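Local coordinates for protein ABC-type amino acid transport system, periplasmic component (Caldanaerobacter subterraneus subsp. tengcongensis MB4, PDB 4YMX) that binds arginine in the cleft between its two lobes and probably delivers it, as the substrate-binding protein, to an amino acid ABC transporter, at residues Asp101-Ala111 against Glu219-Ala227; Val175-Gln183 against Tyr200-Lys208. All coordinates share one frame; numbering follows the deposited sequence.

Interaction 1: residues Asp101-Ala111 against Glu219-Ala227. With ARG (arginine), chain C.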
ATOM      1  N   ASP A 101       7.675   8.579  13.164  1.00  6.40           N
ATOM      2  CA  ASP A 101       6.583   9.330  13.782  1.00  7.79           C
ATOM      3  C   ASP A 101       5.220   9.027  13.161  1.00  7.40           C
ATOM      4  O   ASP A 101       4.187   9.151  13.813  1.00  7.18           O
ATOM      5  CB  ASP A 101       6.841  10.833  13.665  1.00  8.77           C
ATOM      6  CG  ASP A 101       8.152  11.253  14.286  1.00 11.53           C
ATOM      7  OD1 ASP A 101       8.425  10.835  15.429  1.00 16.92           O
ATOM      8  OD2 ASP A 101       8.906  12.001  13.631  1.00 11.94           O
ATOM      9  N   MET A 102       5.221   8.653  11.887  1.00  7.16           N
ATOM     10  CA  MET A 102       3.994   8.313  11.196  1.00  4.60           C
ATOM     11  C   MET A 102       4.311   7.333  10.086  1.00  4.75           C
ATOM     12  O   MET A 102       5.458   7.241   9.632  1.00  7.55           O
ATOM     13  CB  MET A 102       3.288   9.556  10.630  1.00  4.98           C
ATOM     14  CG  MET A 102       4.047  10.258   9.515  1.00  7.16           C
ATOM     15  SD  MET A 102       3.143  11.701   8.933  1.00  8.20           S
ATOM     16  CE  MET A 102       4.329  12.411   7.795  1.00  9.15           C
ATOM     17  N   VAL A 103       3.289   6.593   9.677  1.00  5.36           N
ATOM     18  CA  VAL A 103       3.408   5.681   8.554  1.00  5.17           C
ATOM     19  C   VAL A 103       2.367   6.059   7.514  1.00  5.77           C
ATOM     20  O   VAL A 103       1.182   6.208   7.825  1.00  5.97           O
ATOM     21  CB  VAL A 103       3.207   4.212   8.980  1.00  5.23           C
ATOM     22  CG1 VAL A 103       2.987   3.316   7.762  1.00  6.44           C
ATOM     23  CG2 VAL A 103       4.388   3.727   9.820  1.00  5.92           C
ATOM     24  N   ILE A 104       2.819   6.245   6.278  1.00  4.66           N
ATOM     25  CA  ILE A 104       1.915   6.404   5.152  1.00  4.61           C
ATOM     26  C   ILE A 104       2.387   5.399   4.114  1.00  5.12           C
ATOM     27  O   ILE A 104       3.487   5.521   3.585  1.00  4.90           O
ATOM     28  CB  ILE A 104       1.924   7.832   4.580  1.00  5.01           C
ATOM     29  CG1 ILE A 104       1.961   8.872   5.710  1.00  5.76           C
ATOM     30  CG2 ILE A 104       0.689   8.038   3.724  1.00  6.10           C
ATOM     31  CD1 ILE A 104       1.738  10.313   5.231  1.00  6.99           C
ATOM     32  N   ALA A 105       1.575   4.378   3.862  1.00  4.63           N
ATOM     33  CA  ALA A 105       1.999   3.271   3.009  1.00  4.39           C
ATOM     34  C   ALA A 105       0.811   2.512   2.432  1.00  4.43           C
ATOM     35  O   ALA A 105       0.772   1.276   2.451  1.00  4.91           O
ATOM     36  CB  ALA A 105       2.898   2.313   3.804  1.00  6.02           C
ATOM     37  N   GLY A 106      -0.180   3.250   1.940  1.00  4.15           N
ATOM     38  CA  GLY A 106      -1.409   2.642   1.463  1.00  5.41           C
ATOM     39  C   GLY A 106      -1.985   1.689   2.498  1.00  3.38           C
ATOM     40  O   GLY A 106      -2.476   0.600   2.172  1.00  6.28           O
ATOM     41  N   MET A 107      -1.908   2.095   3.765  1.00  4.27           N
ATOM     42  CA  MET A 107      -2.165   1.191   4.872  1.00  4.51           C
ATOM     43  C   MET A 107      -3.613   1.235   5.336  1.00  6.63           C
ATOM     44  O   MET A 107      -4.154   2.297   5.655  1.00  6.51           O
ATOM     45  CB  MET A 107      -1.230   1.500   6.037  1.00  6.24           C
ATOM     46  CG  MET A 107      -1.488   0.595   7.229  1.00  5.44           C
ATOM     47  SD  MET A 107      -0.370   0.841   8.617  1.00  7.31           S
ATOM     48  CE  MET A 107       1.122   0.070   7.979  1.00  8.35           C
ATOM     49  N   THR A 108      -4.232   0.063   5.385  1.00  4.35           N
ATOM     50  CA  THR A 108      -5.642  -0.035   5.742  1.00  5.52           C
ATOM     51  C   THR A 108      -5.841   0.038   7.255  1.00  7.99           C
ATOM     52  O   THR A 108      -5.163  -0.659   8.003  1.00  8.56           O
ATOM     53  CB  THR A 108      -6.244  -1.328   5.187  1.00  4.29           C
ATOM     54  OG1 THR A 108      -6.095  -1.339   3.762  1.00  6.95           O
ATOM     55  CG2 THR A 108      -7.726  -1.438   5.538  1.00  6.44           C
ATOM     56  N   PRO A 109      -6.768   0.894   7.717  1.00  5.17           N
ATOM     57  CA  PRO A 109      -6.981   0.996   9.165  1.00  6.30           C
ATOM     58  C   PRO A 109      -7.867  -0.126   9.700  1.00  9.64           C
ATOM     59  O   PRO A 109      -9.027   0.113  10.045  1.00 12.77           O
ATOM     60  CB  PRO A 109      -7.686   2.350   9.318  1.00 10.46           C
ATOM     61  CG  PRO A 109      -8.408   2.544   8.031  1.00  9.20           C
ATOM     62  CD  PRO A 109      -7.498   1.939   6.978  1.00  3.81           C
ATOM     63  N   THR A 110      -7.315  -1.331   9.801  1.00  8.23           N
ATOM     64  CA  THR A 110      -8.084  -2.493  10.248  1.00  9.00           C
ATOM     65  C   THR A 110      -8.363  -2.439  11.741  1.00  9.76           C
ATOM     66  O   THR A 110      -7.611  -1.822  12.499  1.00  9.67           O
ATOM     67  CB  THR A 110      -7.351  -3.814   9.932  1.00  9.77           C
ATOM     68  OG1 THR A 110      -6.164  -3.911  10.734  1.00 10.68           O
ATOM     69  CG2 THR A 110      -6.964  -3.872   8.474  1.00  9.64           C
ATOM     70  N   ALA A 111      -9.448  -3.081  12.162  1.00 11.24           N
ATOM     71  CA  ALA A 111      -9.775  -3.156  13.578  1.00 11.76           C
ATOM     72  C   ALA A 111      -8.606  -3.742  14.373  1.00 14.34           C
ATOM     73  O   ALA A 111      -8.282  -3.270  15.470  1.00 13.30           O
ATOM     74  CB  ALA A 111     -11.034  -3.987  13.786  1.00 14.37           C
ATOM     75  N   GLU A 219     -11.141  -5.558   4.961  1.00  8.92           N
ATOM     76  CA  GLU A 219     -11.253  -4.122   5.178  1.00  9.84           C
ATOM     77  C   GLU A 219     -10.495  -3.378   4.076  1.00  9.56           C
ATOM     78  O   GLU A 219      -9.445  -3.840   3.610  1.00  8.97           O
ATOM     79  CB  GLU A 219     -10.750  -3.746   6.582  1.00 10.20           C
ATOM     80  CG  GLU A 219     -11.657  -4.280   7.698  1.00  9.70           C
ATOM     81  CD  GLU A 219     -10.954  -4.497   9.024  1.00 14.65           C
ATOM     82  OE1 GLU A 219     -11.281  -3.777   9.996  1.00 15.47           O
ATOM     83  OE2 GLU A 219     -10.098  -5.405   9.109  1.00 13.70           O
ATOM     84  N   ASN A 220     -11.048  -2.249   3.640  1.00  8.77           N
ATOM     85  CA  ASN A 220     -10.494  -1.499   2.519  1.00  6.50           C
ATOM     86  C   ASN A 220     -10.120  -0.077   2.913  1.00  8.63           C
ATOM     87  O   ASN A 220     -10.446   0.389   4.010  1.00 11.77           O
ATOM     88  CB  ASN A 220     -11.481  -1.449   1.340  1.00  8.73           C
ATOM     89  CG  ASN A 220     -12.029  -2.822   0.959  1.00 13.54           C
ATOM     90  OD1 ASN A 220     -13.225  -3.088   1.132  1.00 17.30           O
ATOM     91  ND2 ASN A 220     -11.164  -3.694   0.430  1.00 12.20           N
ATOM     92  N   GLY A 221      -9.426   0.602   2.009  1.00  7.82           N
ATOM     93  CA  GLY A 221      -9.083   1.997   2.207  1.00  7.47           C
ATOM     94  C   GLY A 221      -7.699   2.183   2.790  1.00  6.27           C
ATOM     95  O   GLY A 221      -7.110   1.251   3.340  1.00  7.83           O
ATOM     96  N   SER A 222      -7.180   3.401   2.666  1.00  7.15           N
ATOM     97  CA  SER A 222      -5.875   3.755   3.218  1.00  6.00           C
ATOM     98  C   SER A 222      -5.968   4.952   4.162  1.00  6.33           C
ATOM     99  O   SER A 222      -6.752   5.876   3.939  1.00  6.50           O
ATOM    100  CB  SER A 222      -4.893   4.059   2.096  1.00  9.37           C
ATOM    101  OG  SER A 222      -4.762   2.924   1.260  1.00  8.54           O
ATOM    102  N   ALA A 223      -5.179   4.911   5.231  1.00  5.50           N
ATOM    103  CA  ALA A 223      -5.149   5.975   6.232  1.00  6.43           C
ATOM    104  C   ALA A 223      -3.734   6.131   6.759  1.00  5.71           C
ATOM    105  O   ALA A 223      -2.909   5.237   6.590  1.00  5.80           O
ATOM    106  CB  ALA A 223      -6.115   5.668   7.371  1.00  7.10           C
ATOM    107  N   VAL A 224      -3.458   7.265   7.399  1.00  5.23           N
ATOM    108  CA  VAL A 224      -2.156   7.508   8.012  1.00  6.78           C
ATOM    109  C   VAL A 224      -2.149   6.904   9.409  1.00  6.39           C
ATOM    110  O   VAL A 224      -3.123   7.038  10.152  1.00  7.82           O
ATOM    111  CB  VAL A 224      -1.851   9.017   8.107  1.00  4.64           C
ATOM    112  CG1 VAL A 224      -0.546   9.260   8.845  1.00  6.27           C
ATOM    113  CG2 VAL A 224      -1.794   9.631   6.718  1.00  5.10           C
ATOM    114  N   ALA A 225      -1.064   6.218   9.757  1.00  4.82           N
ATOM    115  CA  ALA A 225      -0.910   5.684  11.110  1.00  6.73           C
ATOM    116  C   ALA A 225       0.071   6.493  11.939  1.00  4.04           C
ATOM    117  O   ALA A 225       1.112   6.961  11.446  1.00  6.13           O
ATOM    118  CB  ALA A 225      -0.477   4.224  11.084  1.00  5.90           C
ATOM    119  N   VAL A 226      -0.300   6.725  13.199  0.91  5.93           N
ATOM    120  CA  VAL A 226       0.604   7.318  14.183  0.91  8.91           C
ATOM    121  C   VAL A 226       0.627   6.437  15.418  0.91  8.18           C
ATOM    122  O   VAL A 226      -0.227   5.561  15.589  0.91  8.12           O
ATOM    123  CB  VAL A 226       0.220   8.777  14.584  0.91 10.64           C
ATOM    124  CG1 VAL A 226       0.216   9.695  13.363  0.91  9.41           C
ATOM    125  CG2 VAL A 226      -1.128   8.814  15.311  0.91  9.68           C
ATOM    126  N   ALA A 227       1.601   6.667  16.291  1.00  8.78           N
ATOM    127  CA  ALA A 227       1.703   5.879  17.512  1.00  9.75           C
ATOM    128  C   ALA A 227       0.460   6.054  18.379  1.00 10.68           C
ATOM    129  O   ALA A 227      -0.169   7.120  18.390  1.00  9.61           O
ATOM    130  CB  ALA A 227       2.936   6.261  18.290  1.00 10.13           C
TER
HETATM  131  N   ARG C 301      -3.510  -1.984   1.937  1.00  6.13           N
HETATM  132  CA  ARG C 301      -2.804  -3.232   2.329  1.00  5.86           C
HETATM  133  C   ARG C 301      -2.588  -3.279   3.831  1.00 10.50           C
HETATM  134  O   ARG C 301      -2.846  -2.303   4.532  1.00  8.21           O
HETATM  135  CB  ARG C 301      -1.461  -3.332   1.605  1.00  6.19           C
HETATM  136  CG  ARG C 301      -0.564  -2.124   1.800  1.00  4.93           C
HETATM  137  CD  ARG C 301       0.847  -2.387   1.299  1.00  3.73           C
HETATM  138  NE  ARG C 301       1.601  -1.147   1.183  1.00  3.96           N
HETATM  139  CZ  ARG C 301       2.859  -1.069   0.766  1.00  5.34           C
HETATM  140  NH1 ARG C 301       3.529  -2.156   0.425  1.00  4.97           N
HETATM  141  NH2 ARG C 301       3.448   0.110   0.699  1.00  4.71           N
HETATM  142  OXT ARG C 301      -2.152  -4.296   4.367  1.00  7.58           O
HETATM  143  O   HOH W   1       3.702   8.687  16.378  1.00  8.96           O
HETATM  144  O   HOH W   2      -1.210   4.814   4.554  1.00  5.97           O
HETATM  145  O   HOH W   3      -5.518   0.124   1.079  1.00  9.73           O
HETATM  146  O   HOH W   4      -7.144  -3.460   2.347  1.00  8.70           O
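Thr108 OG1 has three hydrogen-bond partners: it donates to Gly221 O at 2.8 Å in the carbonyl plane, and it accepts from the amino N of the bound arginine and from a water that also donates to Glu219 O. A first torsion of -59° sets OG1 beside the residue's own N and leaves CG2 to lie against Glu219 CB and O. Thr108 N meanwhile gives the arginine carboxylate O an almost straight bond of 2.9 Å, 172° at the hydrogen. One residue thus ties the ligand to the segment 219-227.

Beside it, Gly106 O takes the ligand's amino N at 2.8 Å and Ala105 O takes its NE, so backbone carbonyls take part at both ends of the arginine, whose other partners include Glu193, Gln152 and Asp46. Upstream of Gly106 the two segments pair directly at Val103 and Ala225, a regular antiparallel hydrogen-bonded pair with Val103 N 2.8 Å from Ala225 O. Ala225 N lies 3.0 Å from Val103 O, but the next direct bond runs from Ala223 N to Met107 O. Between them a water accepts from Ala105 N and Met107 N and donates to Ala223 O, bridging the place where 104-107 bows out toward the ligand. Pro109 CG rests on Ala223 CB, 3.9 Å away, and Ile104 lays CG1 and CD1 against Val224 CG2.

Farther on, Glu219 stretches across Thr110 at about a right angle, and its OE1 receives Ala111 N on the syn side at 2.9 Å, just where the helix 111-114 begins. A strand of one lobe's sheet that gives way to a ligand-binding loop at the cleft is characteristic of the type 2 periplasmic-binding-protein fold of this family.

Interaction 2: residues Val175-Gln183 against Tyr200-Lys208; sequences VSDEFMDLQ and YLKEYKDMK
Helix 175-183 faces a segment that leaves the end of helix 194-201, turns through a type I beta turn from Tyr204 to Met207 and enters strand 207-210. The backbones stay well apart, with the CA atoms of Phe179 and Tyr200 7.9 Å from each other, and side chains bridge the distance.

The rings of Phe179 and Tyr200 form an offset stack, planes only 4° apart and centroids separated by 4.2 Å. The offset slides Tyr200 CB over the Phe179 face, a CH-pi contact 3.7 Å from the centroid. With chi1 at -79°, CG of Phe179 sits beside its own N, and the ring reaches across to three more neighbours: Leu201 CD1 and Met207 SD come in at its edge, the sulfur 3.7 Å from Phe179 CD1, while the Tyr204 ring lies oblique, its CE2 packed on Phe179 CB. Met207, extended beyond CG, meets Leu182 tip to tip and pushes CE against Phe179 O and Gln183 N. Val175 CG1 closes on Tyr200 CE1 at the other end.

The polar links run through waters or outside the pair: Tyr204 OH shares a water with Ser176 O, two further waters link the amide of Gln183 to Asp206 N and OD2, and Tyr200 OH is hydrogen-bonded to Asp46 O, outside the two segments. Gln183 OE1 also sits at the edge of the Tyr204 ring, 3.6 Å from CD1.

No direct hydrogen bond joins the two segments, so the contact probably owes its hold mainly to the burial of apolar surface, with waters carrying its polar links.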
ATOM      1  N   VAL A 175       6.504  -6.188  -2.588  1.00  3.51           N
ATOM      2  CA  VAL A 175       5.602  -6.465  -3.697  1.00  4.83           C
ATOM      3  C   VAL A 175       6.357  -6.740  -4.992  1.00  4.45           C
ATOM      4  O   VAL A 175       5.922  -7.557  -5.812  1.00  4.81           O
ATOM      5  CB  VAL A 175       4.609  -5.296  -3.885  1.00  4.73           C
ATOM      6  CG1 VAL A 175       3.741  -5.507  -5.120  1.00  7.32           C
ATOM      7  CG2 VAL A 175       3.738  -5.158  -2.643  1.00  6.27           C
ATOM      8  N   SER A 176       7.489  -6.067  -5.186  1.00  4.77           N
ATOM      9  CA  SER A 176       8.260  -6.251  -6.407  1.00  5.57           C
ATOM     10  C   SER A 176       8.668  -7.716  -6.610  1.00  4.72           C
ATOM     11  O   SER A 176       8.697  -8.205  -7.735  1.00  6.11           O
ATOM     12  CB  SER A 176       9.486  -5.341  -6.404  1.00  7.99           C
ATOM     13  OG  SER A 176      10.230  -5.530  -5.211  1.00 10.46           O
ATOM     14  N   ASP A 177       8.934  -8.429  -5.522  1.00  4.49           N
ATOM     15  CA  ASP A 177       9.294  -9.840  -5.623  1.00  4.76           C
ATOM     16  C   ASP A 177       8.116 -10.738  -5.959  1.00  4.26           C
ATOM     17  O   ASP A 177       8.287 -11.787  -6.579  1.00  5.84           O
ATOM     18  CB  ASP A 177      10.012 -10.297  -4.356  1.00  5.64           C
ATOM     19  CG  ASP A 177      11.367  -9.664  -4.225  1.00  6.91           C
ATOM     20  OD1 ASP A 177      12.186  -9.832  -5.154  1.00  9.80           O
ATOM     21  OD2 ASP A 177      11.604  -8.957  -3.226  1.00  8.62           O
ATOM     22  N   GLU A 178       6.913 -10.318  -5.585  1.00  5.29           N
ATOM     23  CA  GLU A 178       5.708 -11.056  -5.943  1.00  5.16           C
ATOM     24  C   GLU A 178       5.508 -11.049  -7.446  1.00  3.39           C
ATOM     25  O   GLU A 178       5.134 -12.062  -8.040  1.00  5.51           O
ATOM     26  CB  GLU A 178       4.496 -10.451  -5.237  1.00  4.10           C
ATOM     27  CG  GLU A 178       4.622 -10.489  -3.719  1.00  6.25           C
ATOM     28  CD  GLU A 178       3.552  -9.677  -3.034  1.00  7.38           C
ATOM     29  OE1 GLU A 178       2.360  -9.800  -3.410  1.00  7.25           O
ATOM     30  OE2 GLU A 178       3.904  -8.896  -2.119  1.00  7.07           O
ATOM     31  N   PHE A 179       5.750  -9.900  -8.067  1.00  3.96           N
ATOM     32  CA  PHE A 179       5.637  -9.815  -9.512  1.00  4.09           C
ATOM     33  C   PHE A 179       6.727 -10.594 -10.231  1.00  4.98           C
ATOM     34  O   PHE A 179       6.464 -11.217 -11.266  1.00  5.48           O
ATOM     35  CB  PHE A 179       5.556  -8.355  -9.963  1.00  6.84           C
ATOM     36  CG  PHE A 179       4.189  -7.766  -9.772  1.00  4.06           C
ATOM     37  CD1 PHE A 179       3.260  -7.828 -10.794  1.00  5.29           C
ATOM     38  CD2 PHE A 179       3.813  -7.218  -8.545  1.00  5.70           C
ATOM     39  CE1 PHE A 179       1.982  -7.318 -10.621  1.00  4.71           C
ATOM     40  CE2 PHE A 179       2.538  -6.704  -8.362  1.00  5.93           C
ATOM     41  CZ  PHE A 179       1.623  -6.759  -9.407  1.00  4.51           C
ATOM     42  N   MET A 180       7.933 -10.605  -9.666  1.00  5.76           N
ATOM     43  CA  MET A 180       8.993 -11.434 -10.222  1.00  6.68           C
ATOM     44  C   MET A 180       8.628 -12.919 -10.122  1.00  7.24           C
ATOM     45  O   MET A 180       8.870 -13.687 -11.057  1.00  7.99           O
ATOM     46  CB  MET A 180      10.329 -11.137  -9.537  1.00  5.07           C
ATOM     47  CG  MET A 180      10.888  -9.765  -9.896  1.00  5.77           C
ATOM     48  SD  MET A 180      12.157  -9.201  -8.734  1.00  9.01           S
ATOM     49  CE  MET A 180      13.430 -10.430  -9.000  1.00  9.73           C
ATOM     50  N   ASP A 181       8.012 -13.310  -9.010  1.00  6.19           N
ATOM     51  CA  ASP A 181       7.560 -14.688  -8.831  1.00  7.03           C
ATOM     52  C   ASP A 181       6.567 -15.091  -9.914  1.00  5.98           C
ATOM     53  O   ASP A 181       6.689 -16.150 -10.531  1.00  7.57           O
ATOM     54  CB  ASP A 181       6.874 -14.867  -7.472  1.00  6.27           C
ATOM     55  CG  ASP A 181       7.841 -14.931  -6.326  1.00 10.15           C
ATOM     56  OD1 ASP A 181       9.039 -15.217  -6.549  1.00  9.06           O
ATOM     57  OD2 ASP A 181       7.387 -14.717  -5.181  1.00  8.42           O
ATOM     58  N   LEU A 182       5.565 -14.248 -10.135  1.00  4.53           N
ATOM     59  CA  LEU A 182       4.549 -14.557 -11.133  1.00  5.28           C
ATOM     60  C   LEU A 182       5.157 -14.613 -12.530  1.00  5.18           C
ATOM     61  O   LEU A 182       4.870 -15.537 -13.304  1.00  7.66           O
ATOM     62  CB  LEU A 182       3.394 -13.555 -11.063  1.00  5.32           C
ATOM     63  CG  LEU A 182       2.209 -13.879 -11.983  1.00  6.26           C
ATOM     64  CD1 LEU A 182       1.562 -15.209 -11.617  1.00  8.74           C
ATOM     65  CD2 LEU A 182       1.180 -12.752 -11.945  1.00  8.13           C
ATOM     66  N   GLN A 183       6.037 -13.666 -12.840  1.00  5.86           N
ATOM     67  CA  GLN A 183       6.681 -13.639 -14.145  1.00  7.47           C
ATOM     68  C   GLN A 183       7.465 -14.923 -14.394  1.00  9.03           C
ATOM     69  O   GLN A 183       7.465 -15.459 -15.515  1.00 11.39           O
ATOM     70  CB  GLN A 183       7.592 -12.414 -14.272  1.00  6.62           C
ATOM     71  CG  GLN A 183       8.249 -12.271 -15.644  1.00 10.32           C
ATOM     72  CD  GLN A 183       7.235 -12.182 -16.771  1.00 14.67           C
ATOM     73  OE1 GLN A 183       6.134 -11.664 -16.593  1.00 11.08           O
ATOM     74  NE2 GLN A 183       7.600 -12.701 -17.939  1.00 14.42           N
ATOM     75  N   TYR A 200       2.166  -1.844 -11.914  1.00  5.96           N
ATOM     76  CA  TYR A 200       3.121  -2.884 -12.287  1.00  6.04           C
ATOM     77  C   TYR A 200       2.887  -3.421 -13.698  1.00  6.46           C
ATOM     78  O   TYR A 200       3.843  -3.750 -14.401  1.00  7.73           O
ATOM     79  CB  TYR A 200       3.090  -4.030 -11.278  1.00  5.96           C
ATOM     80  CG  TYR A 200       3.975  -3.817 -10.057  1.00  7.38           C
ATOM     81  CD1 TYR A 200       3.469  -3.253  -8.890  1.00  5.68           C
ATOM     82  CD2 TYR A 200       5.312  -4.197 -10.074  1.00  7.49           C
ATOM     83  CE1 TYR A 200       4.273  -3.068  -7.772  1.00  5.82           C
ATOM     84  CE2 TYR A 200       6.127  -4.009  -8.964  1.00  5.85           C
ATOM     85  CZ  TYR A 200       5.597  -3.446  -7.817  1.00  6.71           C
ATOM     86  OH  TYR A 200       6.403  -3.271  -6.713  1.00  7.73           O
ATOM     87  N   LEU A 201       1.626  -3.496 -14.112  1.00  5.08           N
ATOM     88  CA  LEU A 201       1.294  -4.078 -15.408  1.00  5.62           C
ATOM     89  C   LEU A 201       1.635  -3.149 -16.582  1.00  7.74           C
ATOM     90  O   LEU A 201       1.588  -3.564 -17.739  1.00  8.98           O
ATOM     91  CB  LEU A 201      -0.169  -4.540 -15.436  1.00  7.46           C
ATOM     92  CG  LEU A 201      -0.367  -6.011 -15.037  1.00  7.47           C
ATOM     93  CD1 LEU A 201       0.309  -6.349 -13.707  1.00  8.34           C
ATOM     94  CD2 LEU A 201      -1.853  -6.377 -15.001  1.00  9.39           C
ATOM     95  N   LYS A 202       2.004  -1.904 -16.287  1.00  7.05           N
ATOM     96  CA  LYS A 202       2.578  -1.039 -17.319  1.00  8.45           C
ATOM     97  C   LYS A 202       3.874  -1.641 -17.852  1.00  8.72           C
ATOM     98  O   LYS A 202       4.185  -1.516 -19.042  1.00 13.57           O
ATOM     99  CB  LYS A 202       2.803   0.387 -16.798  1.00  9.47           C
ATOM    100  CG  LYS A 202       1.523   1.089 -16.337  1.00 14.64           C
ATOM    101  CD  LYS A 202       1.770   2.558 -15.994  1.00 26.62           C
ATOM    102  CE  LYS A 202       3.106   2.767 -15.288  1.00 40.63           C
ATOM    103  NZ  LYS A 202       3.234   1.996 -14.020  1.00 46.59           N
ATOM    104  N   GLU A 203       4.627  -2.313 -16.982  1.00  7.36           N
ATOM    105  CA  GLU A 203       5.839  -2.997 -17.406  1.00  9.44           C
ATOM    106  C   GLU A 203       5.607  -4.482 -17.667  1.00  7.99           C
ATOM    107  O   GLU A 203       6.129  -5.042 -18.634  1.00  9.24           O
ATOM    108  CB  GLU A 203       6.948  -2.819 -16.367  1.00 14.39           C
ATOM    109  CG  GLU A 203       7.343  -1.365 -16.143  1.00 19.87           C
ATOM    110  CD  GLU A 203       7.719  -0.665 -17.433  1.00 32.47           C
ATOM    111  OE1 GLU A 203       8.344  -1.303 -18.311  1.00 32.12           O
ATOM    112  OE2 GLU A 203       7.380   0.528 -17.571  1.00 39.77           O
ATOM    113  N   TYR A 204       4.815  -5.124 -16.816  1.00  7.74           N
ATOM    114  CA  TYR A 204       4.568  -6.546 -16.977  1.00  6.46           C
ATOM    115  C   TYR A 204       3.406  -6.785 -17.946  1.00  8.84           C
ATOM    116  O   TYR A 204       2.264  -7.068 -17.544  1.00  9.06           O
ATOM    117  CB  TYR A 204       4.293  -7.187 -15.624  1.00  6.69           C
ATOM    118  CG  TYR A 204       5.514  -7.384 -14.747  1.00  6.33           C
ATOM    119  CD1 TYR A 204       6.345  -8.491 -14.922  1.00  8.45           C
ATOM    120  CD2 TYR A 204       5.813  -6.497 -13.715  1.00  5.30           C
ATOM    121  CE1 TYR A 204       7.434  -8.698 -14.108  1.00  7.91           C
ATOM    122  CE2 TYR A 204       6.911  -6.701 -12.891  1.00  5.48           C
ATOM    123  CZ  TYR A 204       7.711  -7.807 -13.098  1.00  7.12           C
ATOM    124  OH  TYR A 204       8.802  -8.044 -12.301  1.00  8.37           O
ATOM    125  N   LYS A 205       3.720  -6.693 -19.231  1.00  8.54           N
ATOM    126  CA  LYS A 205       2.718  -6.723 -20.287  1.00 12.31           C
ATOM    127  C   LYS A 205       2.058  -8.085 -20.497  1.00 10.43           C
ATOM    128  O   LYS A 205       1.024  -8.171 -21.163  1.00 13.96           O
ATOM    129  CB  LYS A 205       3.335  -6.199 -21.588  1.00 16.63           C
ATOM    130  CG  LYS A 205       3.711  -4.725 -21.505  1.00 19.43           C
ATOM    131  CD  LYS A 205       4.575  -4.280 -22.676  1.00 27.99           C
ATOM    132  CE  LYS A 205       4.754  -2.770 -22.676  1.00 33.03           C
ATOM    133  NZ  LYS A 205       5.193  -2.257 -21.346  1.00 34.87           N
ATOM    134  N   ASP A 206       2.632  -9.136 -19.929  1.00 10.47           N
ATOM    135  CA  ASP A 206       2.056 -10.468 -20.076  1.00 11.14           C
ATOM    136  C   ASP A 206       1.212 -10.876 -18.866  1.00  8.85           C
ATOM    137  O   ASP A 206       0.911 -12.057 -18.672  1.00 10.64           O
ATOM    138  CB  ASP A 206       3.153 -11.488 -20.375  1.00 15.79           C
ATOM    139  CG  ASP A 206       3.712 -11.327 -21.769  1.00 23.39           C
ATOM    140  OD1 ASP A 206       2.903 -11.165 -22.711  1.00 23.58           O
ATOM    141  OD2 ASP A 206       4.951 -11.330 -21.920  1.00 23.04           O
ATOM    142  N   MET A 207       0.823  -9.892 -18.056  1.00  6.34           N
ATOM    143  CA  MET A 207      -0.064 -10.147 -16.927  1.00  6.30           C
ATOM    144  C   MET A 207      -1.407  -9.431 -17.086  1.00  7.27           C
ATOM    145  O   MET A 207      -1.524  -8.436 -17.811  1.00  7.84           O
ATOM    146  CB  MET A 207       0.607  -9.707 -15.622  1.00  5.70           C
ATOM    147  CG  MET A 207       1.839 -10.526 -15.266  1.00  6.29           C
ATOM    148  SD  MET A 207       2.627  -9.856 -13.800  1.00  6.88           S
ATOM    149  CE  MET A 207       4.106 -10.863 -13.704  1.00  5.86           C
ATOM    150  N   LYS A 208      -2.412  -9.939 -16.380  1.00  5.15           N
ATOM    151  CA  LYS A 208      -3.742  -9.344 -16.374  1.00  4.28           C
ATOM    152  C   LYS A 208      -4.334  -9.361 -14.973  1.00  5.65           C
ATOM    153  O   LYS A 208      -3.941 -10.168 -14.124  1.00  5.57           O
ATOM    154  CB  LYS A 208      -4.678 -10.061 -17.357  1.00  5.68           C
ATOM    155  CG  LYS A 208      -4.962 -11.498 -16.993  1.00  6.27           C
ATOM    156  CD  LYS A 208      -5.822 -12.176 -18.043  1.00  7.31           C
ATOM    157  CE  LYS A 208      -5.990 -13.639 -17.682  1.00  7.06           C
ATOM    158  NZ  LYS A 208      -6.836 -14.327 -18.699  1.00 12.29           N
TER
HETATM  159  O   HOH W   5       8.830  -6.575 -10.044  1.00  7.49           O
HETATM  160  O   HOH W   6       4.998  -9.590 -18.197  1.00 11.21           O
HETATM  161  O   HOH W   7       6.537 -12.997 -20.519  1.00 21.36           O

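The two contacts lie on opposite sides of the chain's centre, their own centres 25 Å apart and their nearest atoms about 9 Å apart. Interaction 1 belongs to the five-stranded mixed sheet that includes 102-103 and 222-227; interaction 2 covers part of the other five-stranded sheet, whose outermost strand 207-210 begins within it. Along the chain, interaction 2 is nested inside the loop that interaction 1 closes: the polypeptide crosses to the second lobe after strand 117-124 and returns between strands 207-210 and 222-227. Arginine lies between them: interaction 1 bonds it directly, whereas interaction 2 approaches through the Val175 side chain, whose nearest atom is about 4 Å from the ligand, consistent with enclosure by two lobes.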